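PDB 1K0F: periplasmic zinc-binding protein troA from Treponema pallidum, which binds zinc with high affinity in the periplasm and hands it to the membrane permease of the TroABC transporter for import. Local coordinates for residues Met11-Val24 / Leu125-Tyr139. Residues are numbered along the deposited sequence; the frame is centred on the assembly and turned at random.
Sequences MIADAVKNIAQGDV and LPGKTREFTQRYQAY
The guanidinium of R135 lies between the CB of Q21 on one face and the CB of E131, from its own helix, on the opposite face, while the carbonyl O of I19 and the carboxylate of D23 meet its edge. Beside it, the F132 ring has K128 CB over one face and D23 OD2 at its edge. R135 NH1 donates to I19 O at 2.8 Å, in the carbonyl plane. R135 NH1 and NH2 both grip D23 OD2, NH1 at 2.5 Å, in a nearly coplanar salt bridge; arginine suits the place because an extended chain ends in a planar guanidinium whose in-plane N-H groups reach I19 O and D23 OD2 together. Beside the salt bridge, apolar F132 packs its CB on I19 CG2 and its CZ on A20 CB, and L121 of helix 107-124 touches both I19 and A20. Helix 129-156 is the single long helix that spans the two lobes, as in other cluster 9 metal-binding proteins; here it meets the N-terminal lobe, whose parallel four-stranded sheet includes strand 4-7. The axes of residues 11-20 and 129-139 pass 8.2 Å apart at 124°. Farther along, tyrosine suits position 139 by offering N18 a face and D14 a hydroxyl: N18 CB makes a CH-pi contact 3.9 Å from the Y139 ring centroid, its amide stacked 15° from the ring plane. D14 OD2, at the ring's edge, accepts from Y139 OH at 2.7 Å through its anti lone pair. With CG anti to the backbone N (chi1 -176°), Y139 reaches A15, small enough to let the ring approach the helix backbone.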
ATOM      1  N   MET A  11      -3.888   4.069  -4.026  1.00 23.35           N
ATOM      2  CA  MET A  11      -4.861   3.112  -3.523  1.00 25.30           C
ATOM      3  C   MET A  11      -6.199   3.768  -3.237  1.00 27.50           C
ATOM      4  O   MET A  11      -7.249   3.219  -3.569  1.00 30.95           O
ATOM      5  CB  MET A  11      -4.333   2.432  -2.262  1.00 24.09           C
ATOM      6  CG  MET A  11      -3.297   1.348  -2.537  1.00 23.74           C
ATOM      7  SD  MET A  11      -1.621   2.004  -2.784  1.00 22.46           S
ATOM      8  CE  MET A  11      -1.084   2.091  -1.125  1.00 20.86           C
ATOM      9  N   ILE A  12      -6.163   4.941  -2.614  1.00 28.26           N
ATOM     10  CA  ILE A  12      -7.383   5.680  -2.292  1.00 26.03           C
ATOM     11  C   ILE A  12      -8.011   6.148  -3.599  1.00 25.58           C
ATOM     12  O   ILE A  12      -9.213   5.991  -3.819  1.00 24.59           O
ATOM     13  CB  ILE A  12      -7.071   6.920  -1.414  1.00 23.84           C
ATOM     14  CG1 ILE A  12      -6.457   6.466  -0.085  1.00 23.30           C
ATOM     15  CG2 ILE A  12      -8.328   7.749  -1.222  1.00 21.94           C
ATOM     16  CD1 ILE A  12      -6.454   7.519   0.976  1.00 21.86           C
ATOM     17  N   ALA A  13      -7.170   6.719  -4.461  1.00 25.66           N
ATOM     18  CA  ALA A  13      -7.598   7.226  -5.759  1.00 26.10           C
ATOM     19  C   ALA A  13      -8.353   6.136  -6.494  1.00 26.72           C
ATOM     20  O   ALA A  13      -9.332   6.408  -7.198  1.00 26.13           O
ATOM     21  CB  ALA A  13      -6.387   7.669  -6.581  1.00 24.52           C
ATOM     22  N   ASP A  14      -7.904   4.895  -6.335  1.00 25.80           N
ATOM     23  CA  ASP A  14      -8.576   3.807  -7.002  1.00 26.97           C
ATOM     24  C   ASP A  14      -9.974   3.657  -6.442  1.00 27.04           C
ATOM     25  O   ASP A  14     -10.942   3.551  -7.189  1.00 28.37           O
ATOM     26  CB  ASP A  14      -7.827   2.501  -6.834  1.00 28.18           C
ATOM     27  CG  ASP A  14      -8.436   1.393  -7.651  1.00 30.57           C
ATOM     28  OD1 ASP A  14      -8.297   1.434  -8.895  1.00 32.34           O
ATOM     29  OD2 ASP A  14      -9.071   0.494  -7.060  1.00 31.77           O
ATOM     30  N   ALA A  15     -10.078   3.658  -5.121  1.00 24.97           N
ATOM     31  CA  ALA A  15     -11.377   3.519  -4.490  1.00 24.63           C
ATOM     32  C   ALA A  15     -12.287   4.655  -4.940  1.00 25.79           C
ATOM     33  O   ALA A  15     -13.482   4.462  -5.149  1.00 28.19           O
ATOM     34  CB  ALA A  15     -11.219   3.532  -2.999  1.00 22.15           C
ATOM     35  N   VAL A  16     -11.717   5.842  -5.100  1.00 25.75           N
ATOM     36  CA  VAL A  16     -12.484   6.997  -5.533  1.00 24.29           C
ATOM     37  C   VAL A  16     -13.004   6.747  -6.953  1.00 22.37           C
ATOM     38  O   VAL A  16     -14.203   6.790  -7.196  1.00 22.34           O
ATOM     39  CB  VAL A  16     -11.607   8.275  -5.513  1.00 25.70           C
ATOM     40  CG1 VAL A  16     -12.270   9.389  -6.304  1.00 26.29           C
ATOM     41  CG2 VAL A  16     -11.376   8.720  -4.084  1.00 26.94           C
ATOM     42  N   LYS A  17     -12.081   6.483  -7.875  1.00 19.68           N
ATOM     43  CA  LYS A  17     -12.409   6.220  -9.272  1.00 18.11           C
ATOM     44  C   LYS A  17     -13.594   5.272  -9.441  1.00 17.45           C
ATOM     45  O   LYS A  17     -14.556   5.564 -10.154  1.00 13.93           O
ATOM     46  CB  LYS A  17     -11.191   5.622  -9.980  1.00 16.82           C
ATOM     47  CG  LYS A  17     -10.042   6.595 -10.137  1.00 17.71           C
ATOM     48  CD  LYS A  17      -9.201   6.273 -11.344  1.00 17.48           C
ATOM     49  CE  LYS A  17      -7.850   5.724 -10.928  1.00 17.96           C
ATOM     50  NZ  LYS A  17      -6.743   6.606 -11.381  1.00 20.58           N
ATOM     51  N   ASN A  18     -13.509   4.132  -8.771  1.00 18.93           N
ATOM     52  CA  ASN A  18     -14.542   3.116  -8.849  1.00 20.64           C
ATOM     53  C   ASN A  18     -15.874   3.598  -8.305  1.00 21.86           C
ATOM     54  O   ASN A  18     -16.917   3.296  -8.881  1.00 21.81           O
ATOM     55  CB  ASN A  18     -14.091   1.873  -8.097  1.00 20.22           C
ATOM     56  CG  ASN A  18     -12.963   1.151  -8.795  1.00 20.31           C
ATOM     57  OD1 ASN A  18     -13.166   0.517  -9.824  1.00 24.23           O
ATOM     58  ND2 ASN A  18     -11.763   1.253  -8.246  1.00 20.74           N
ATOM     59  N   ILE A  19     -15.826   4.341  -7.201  1.00 23.86           N
ATOM     60  CA  ILE A  19     -17.023   4.874  -6.540  1.00 26.82           C
ATOM     61  C   ILE A  19     -17.572   6.155  -7.168  1.00 28.67           C
ATOM     62  O   ILE A  19     -18.696   6.176  -7.651  1.00 31.27           O
ATOM     63  CB  ILE A  19     -16.775   5.164  -5.035  1.00 24.75           C
ATOM     64  CG1 ILE A  19     -16.315   3.887  -4.328  1.00 24.45           C
ATOM     65  CG2 ILE A  19     -18.052   5.683  -4.396  1.00 22.65           C
ATOM     66  CD1 ILE A  19     -15.540   4.126  -3.074  1.00 24.73           C
ATOM     67  N   ALA A  20     -16.782   7.225  -7.139  1.00 29.96           N
ATOM     68  CA  ALA A  20     -17.215   8.502  -7.713  1.00 30.46           C
ATOM     69  C   ALA A  20     -17.241   8.479  -9.236  1.00 30.08           C
ATOM     70  O   ALA A  20     -18.086   9.133  -9.856  1.00 32.34           O
ATOM     71  CB  ALA A  20     -16.305   9.631  -7.234  1.00 30.60           C
ATOM     72  N   GLN A  21     -16.323   7.722  -9.830  1.00 27.75           N
ATOM     73  CA  GLN A  21     -16.242   7.635 -11.273  1.00 27.24           C
ATOM     74  C   GLN A  21     -16.058   9.039 -11.823  1.00 27.66           C
ATOM     75  O   GLN A  21     -15.180   9.776 -11.369  1.00 29.71           O
ATOM     76  CB  GLN A  21     -17.515   7.020 -11.832  1.00 27.88           C
ATOM     77  CG  GLN A  21     -17.988   5.851 -11.030  1.00 30.03           C
ATOM     78  CD  GLN A  21     -17.871   4.570 -11.797  1.00 31.26           C
ATOM     79  OE1 GLN A  21     -17.228   3.616 -11.355  1.00 32.91           O
ATOM     80  NE2 GLN A  21     -18.493   4.534 -12.965  1.00 35.02           N
ATOM     81  N   GLY A  22     -16.896   9.409 -12.782  1.00 26.90           N
ATOM     82  CA  GLY A  22     -16.781  10.718 -13.392  1.00 24.70           C
ATOM     83  C   GLY A  22     -17.619  11.766 -12.713  1.00 22.37           C
ATOM     84  O   GLY A  22     -17.859  12.831 -13.275  1.00 23.40           O
ATOM     85  N   ASP A  23     -18.068  11.465 -11.504  1.00 20.67           N
ATOM     86  CA  ASP A  23     -18.883  12.405 -10.763  1.00 19.97           C
ATOM     87  C   ASP A  23     -17.992  13.352 -10.006  1.00 22.10           C
ATOM     88  O   ASP A  23     -18.463  14.196  -9.253  1.00 25.30           O
ATOM     89  CB  ASP A  23     -19.781  11.677  -9.790  1.00 16.53           C
ATOM     90  CG  ASP A  23     -20.751  10.782 -10.480  1.00 16.89           C
ATOM     91  OD1 ASP A  23     -21.372  11.230 -11.464  1.00 16.29           O
ATOM     92  OD2 ASP A  23     -20.885   9.629 -10.037  1.00 17.71           O
ATOM     93  N   VAL A  24     -16.691  13.203 -10.172  1.00 22.98           N
ATOM     94  CA  VAL A  24     -15.781  14.105  -9.495  1.00 24.55           C
ATOM     95  C   VAL A  24     -14.545  14.290 -10.335  1.00 23.13           C
ATOM     96  O   VAL A  24     -14.295  13.544 -11.277  1.00 21.95           O
ATOM     97  CB  VAL A  24     -15.348  13.585  -8.069  1.00 25.82           C
ATOM     98  CG1 VAL A  24     -16.557  13.159  -7.277  1.00 28.56           C
ATOM     99  CG2 VAL A  24     -14.364  12.425  -8.188  1.00 27.08           C
ATOM    100  N   LEU A 125     -20.852  14.660  -2.065  1.00 23.97           N
ATOM    101  CA  LEU A 125     -21.953  14.759  -3.022  1.00 24.14           C
ATOM    102  C   LEU A 125     -23.130  13.918  -2.576  1.00 22.85           C
ATOM    103  O   LEU A 125     -23.339  12.814  -3.069  1.00 22.44           O
ATOM    104  CB  LEU A 125     -21.501  14.301  -4.401  1.00 24.07           C
ATOM    105  CG  LEU A 125     -20.196  14.963  -4.839  1.00 27.55           C
ATOM    106  CD1 LEU A 125     -19.833  14.489  -6.249  1.00 29.81           C
ATOM    107  CD2 LEU A 125     -20.334  16.490  -4.787  1.00 27.63           C
ATOM    108  N   PRO A 126     -23.926  14.452  -1.645  1.00 23.03           N
ATOM    109  CA  PRO A 126     -25.114  13.822  -1.062  1.00 24.05           C
ATOM    110  C   PRO A 126     -26.069  13.290  -2.116  1.00 23.94           C
ATOM    111  O   PRO A 126     -26.588  12.187  -1.999  1.00 23.05           O
ATOM    112  CB  PRO A 126     -25.751  14.945  -0.235  1.00 24.43           C
ATOM    113  CG  PRO A 126     -25.137  16.214  -0.760  1.00 23.61           C
ATOM    114  CD  PRO A 126     -23.737  15.811  -1.117  1.00 25.02           C
ATOM    115  N   GLY A 127     -26.293  14.092  -3.148  1.00 24.88           N
ATOM    116  CA  GLY A 127     -27.191  13.697  -4.210  1.00 25.70           C
ATOM    117  C   GLY A 127     -26.678  12.502  -4.983  1.00 26.42           C
ATOM    118  O   GLY A 127     -27.434  11.873  -5.717  1.00 27.53           O
ATOM    119  N   LYS A 128     -25.399  12.179  -4.819  1.00 27.74           N
ATOM    120  CA  LYS A 128     -24.811  11.050  -5.534  1.00 28.47           C
ATOM    121  C   LYS A 128     -24.728   9.776  -4.697  1.00 29.80           C
ATOM    122  O   LYS A 128     -24.027   8.836  -5.073  1.00 29.21           O
ATOM    123  CB  LYS A 128     -23.411  11.422  -6.041  1.00 27.30           C
ATOM    124  CG  LYS A 128     -23.188  11.154  -7.523  1.00 26.61           C
ATOM    125  CD  LYS A 128     -24.409  11.528  -8.346  1.00 29.09           C
ATOM    126  CE  LYS A 128     -24.035  12.215  -9.650  1.00 30.75           C
ATOM    127  NZ  LYS A 128     -24.987  13.324  -9.975  1.00 32.20           N
ATOM    128  N   THR A 129     -25.462   9.743  -3.582  1.00 32.03           N
ATOM    129  CA  THR A 129     -25.466   8.592  -2.673  1.00 34.60           C
ATOM    130  C   THR A 129     -25.868   7.255  -3.309  1.00 36.92           C
ATOM    131  O   THR A 129     -25.230   6.227  -3.058  1.00 37.93           O
ATOM    132  CB  THR A 129     -26.398   8.837  -1.469  1.00 33.73           C
ATOM    133  OG1 THR A 129     -25.827   9.829  -0.616  1.00 32.01           O
ATOM    134  CG2 THR A 129     -26.589   7.556  -0.676  1.00 33.93           C
ATOM    135  N   ARG A 130     -26.921   7.260  -4.125  1.00 37.47           N
ATOM    136  CA  ARG A 130     -27.383   6.036  -4.770  1.00 36.19           C
ATOM    137  C   ARG A 130     -26.340   5.408  -5.692  1.00 34.07           C
ATOM    138  O   ARG A 130     -26.020   4.224  -5.581  1.00 33.17           O
ATOM    139  CB  ARG A 130     -28.663   6.314  -5.557  1.00 37.71           C
ATOM    140  CG  ARG A 130     -29.493   5.072  -5.805  1.00 37.72           C
ATOM    141  CD  ARG A 130     -30.254   5.183  -7.103  1.00 38.91           C
ATOM    142  NE  ARG A 130     -31.114   6.361  -7.133  1.00 39.50           N
ATOM    143  CZ  ARG A 130     -32.014   6.643  -6.196  1.00 40.62           C
ATOM    144  NH1 ARG A 130     -32.163   5.829  -5.156  1.00 40.39           N
ATOM    145  NH2 ARG A 130     -32.760   7.734  -6.295  1.00 40.13           N
ATOM    146  N   GLU A 131     -25.813   6.206  -6.609  1.00 34.09           N
ATOM    147  CA  GLU A 131     -24.815   5.712  -7.547  1.00 34.71           C
ATOM    148  C   GLU A 131     -23.469   5.493  -6.870  1.00 33.34           C
ATOM    149  O   GLU A 131     -22.688   4.649  -7.310  1.00 34.63           O
ATOM    150  CB  GLU A 131     -24.656   6.685  -8.724  1.00 36.43           C
ATOM    151  CG  GLU A 131     -24.755   8.150  -8.347  1.00 38.71           C
ATOM    152  CD  GLU A 131     -26.165   8.679  -8.441  1.00 38.72           C
ATOM    153  OE1 GLU A 131     -26.900   8.586  -7.435  1.00 41.60           O
ATOM    154  OE2 GLU A 131     -26.537   9.192  -9.517  1.00 38.64           O
ATOM    155  N   PHE A 132     -23.190   6.249  -5.812  1.00 30.61           N
ATOM    156  CA  PHE A 132     -21.931   6.093  -5.098  1.00 28.75           C
ATOM    157  C   PHE A 132     -22.031   4.916  -4.159  1.00 28.68           C
ATOM    158  O   PHE A 132     -21.024   4.402  -3.686  1.00 28.84           O
ATOM    159  CB  PHE A 132     -21.607   7.342  -4.290  1.00 28.58           C
ATOM    160  CG  PHE A 132     -21.016   8.452  -5.105  1.00 27.14           C
ATOM    161  CD1 PHE A 132     -20.780   8.288  -6.463  1.00 26.71           C
ATOM    162  CD2 PHE A 132     -20.699   9.668  -4.510  1.00 26.42           C
ATOM    163  CE1 PHE A 132     -20.238   9.317  -7.216  1.00 28.65           C
ATOM    164  CE2 PHE A 132     -20.160  10.702  -5.248  1.00 26.12           C
ATOM    165  CZ  PHE A 132     -19.927  10.530  -6.606  1.00 29.16           C
ATOM    166  N   THR A 133     -23.262   4.489  -3.901  1.00 28.61           N
ATOM    167  CA  THR A 133     -23.496   3.368  -3.011  1.00 29.69           C
ATOM    168  C   THR A 133     -23.414   2.070  -3.768  1.00 29.32           C
ATOM    169  O   THR A 133     -22.631   1.186  -3.428  1.00 30.71           O
ATOM    170  CB  THR A 133     -24.879   3.452  -2.355  1.00 30.44           C
ATOM    171  OG1 THR A 133     -24.849   4.409  -1.293  1.00 30.27           O
ATOM    172  CG2 THR A 133     -25.281   2.095  -1.785  1.00 32.08           C
ATOM    173  N   GLN A 134     -24.234   1.941  -4.794  1.00 29.48           N
ATOM    174  CA  GLN A 134     -24.221   0.716  -5.563  1.00 31.26           C
ATOM    175  C   GLN A 134     -22.821   0.444  -6.127  1.00 31.83           C
ATOM    176  O   GLN A 134     -22.282  -0.652  -5.963  1.00 31.88           O
ATOM    177  CB  GLN A 134     -25.256   0.797  -6.671  1.00 30.70           C
ATOM    178  CG  GLN A 134     -25.081  -0.262  -7.698  1.00 31.07           C
ATOM    179  CD  GLN A 134     -24.769   0.333  -9.038  1.00 33.18           C
ATOM    180  OE1 GLN A 134     -23.673   0.174  -9.563  1.00 33.94           O
ATOM    181  NE2 GLN A 134     -25.741   1.047  -9.604  1.00 35.92           N
ATOM    182  N   ARG A 135     -22.226   1.439  -6.778  1.00 32.46           N
ATOM    183  CA  ARG A 135     -20.884   1.276  -7.327  1.00 32.32           C
ATOM    184  C   ARG A 135     -20.014   0.774  -6.189  1.00 33.45           C
ATOM    185  O   ARG A 135     -19.288  -0.204  -6.323  1.00 33.64           O
ATOM    186  CB  ARG A 135     -20.326   2.615  -7.804  1.00 31.64           C
ATOM    187  CG  ARG A 135     -20.918   3.150  -9.086  1.00 33.98           C
ATOM    188  CD  ARG A 135     -20.203   4.430  -9.467  1.00 35.69           C
ATOM    189  NE  ARG A 135     -20.876   5.199 -10.510  1.00 37.58           N
ATOM    190  CZ  ARG A 135     -21.017   6.521 -10.477  1.00 39.27           C
ATOM    191  NH1 ARG A 135     -20.531   7.207  -9.453  1.00 38.64           N
ATOM    192  NH2 ARG A 135     -21.625   7.161 -11.468  1.00 40.33           N
ATOM    193  N   TYR A 136     -20.099   1.472  -5.065  1.00 35.59           N
ATOM    194  CA  TYR A 136     -19.334   1.120  -3.887  1.00 37.11           C
ATOM    195  C   TYR A 136     -19.431  -0.372  -3.632  1.00 38.02           C
ATOM    196  O   TYR A 136     -18.420  -1.072  -3.663  1.00 39.56           O
ATOM    197  CB  TYR A 136     -19.862   1.893  -2.688  1.00 39.15           C
ATOM    198  CG  TYR A 136     -19.424   1.347  -1.357  1.00 42.53           C
ATOM    199  CD1 TYR A 136     -18.110   0.916  -1.154  1.00 44.49           C
ATOM    200  CD2 TYR A 136     -20.319   1.277  -0.290  1.00 44.78           C
ATOM    201  CE1 TYR A 136     -17.695   0.432   0.083  1.00 46.97           C
ATOM    202  CE2 TYR A 136     -19.920   0.797   0.954  1.00 47.20           C
ATOM    203  CZ  TYR A 136     -18.607   0.376   1.137  1.00 48.22           C
ATOM    204  OH  TYR A 136     -18.206  -0.084   2.375  1.00 49.05           O
ATOM    205  N   GLN A 137     -20.646  -0.862  -3.382  1.00 37.68           N
ATOM    206  CA  GLN A 137     -20.847  -2.286  -3.126  1.00 36.15           C
ATOM    207  C   GLN A 137     -20.091  -3.095  -4.154  1.00 33.98           C
ATOM    208  O   GLN A 137     -19.337  -4.006  -3.814  1.00 33.11           O
ATOM    209  CB  GLN A 137     -22.321  -2.644  -3.199  1.00 37.66           C
ATOM    210  CG  GLN A 137     -23.177  -1.890  -2.225  1.00 40.55           C
ATOM    211  CD  GLN A 137     -24.630  -1.917  -2.620  1.00 44.28           C
ATOM    212  OE1 GLN A 137     -25.471  -1.297  -1.971  1.00 47.55           O
ATOM    213  NE2 GLN A 137     -24.941  -2.643  -3.694  1.00 46.19           N
ATOM    214  N   ALA A 138     -20.299  -2.758  -5.418  1.00 33.35           N
ATOM    215  CA  ALA A 138     -19.616  -3.454  -6.484  1.00 32.81           C
ATOM    216  C   ALA A 138     -18.149  -3.481  -6.094  1.00 34.08           C
ATOM    217  O   ALA A 138     -17.625  -4.528  -5.717  1.00 34.83           O
ATOM    218  CB  ALA A 138     -19.808  -2.720  -7.793  1.00 31.36           C
ATOM    219  N   TYR A 139     -17.501  -2.320  -6.148  1.00 34.91           N
ATOM    220  CA  TYR A 139     -16.084  -2.210  -5.809  1.00 36.89           C
ATOM    221  C   TYR A 139     -15.666  -3.035  -4.583  1.00 36.54           C
ATOM    222  O   TYR A 139     -14.531  -3.510  -4.496  1.00 35.01           O
ATOM    223  CB  TYR A 139     -15.711  -0.736  -5.613  1.00 37.05           C
ATOM    224  CG  TYR A 139     -14.236  -0.505  -5.359  1.00 39.24           C
ATOM    225  CD1 TYR A 139     -13.265  -0.951  -6.261  1.00 39.67           C
ATOM    226  CD2 TYR A 139     -13.811   0.187  -4.228  1.00 39.88           C
ATOM    227  CE1 TYR A 139     -11.906  -0.701  -6.034  1.00 40.58           C
ATOM    228  CE2 TYR A 139     -12.467   0.440  -3.996  1.00 39.75           C
ATOM    229  CZ  TYR A 139     -11.522  -0.001  -4.896  1.00 40.18           C
ATOM    230  OH  TYR A 139     -10.201   0.284  -4.649  1.00 41.55           O
TER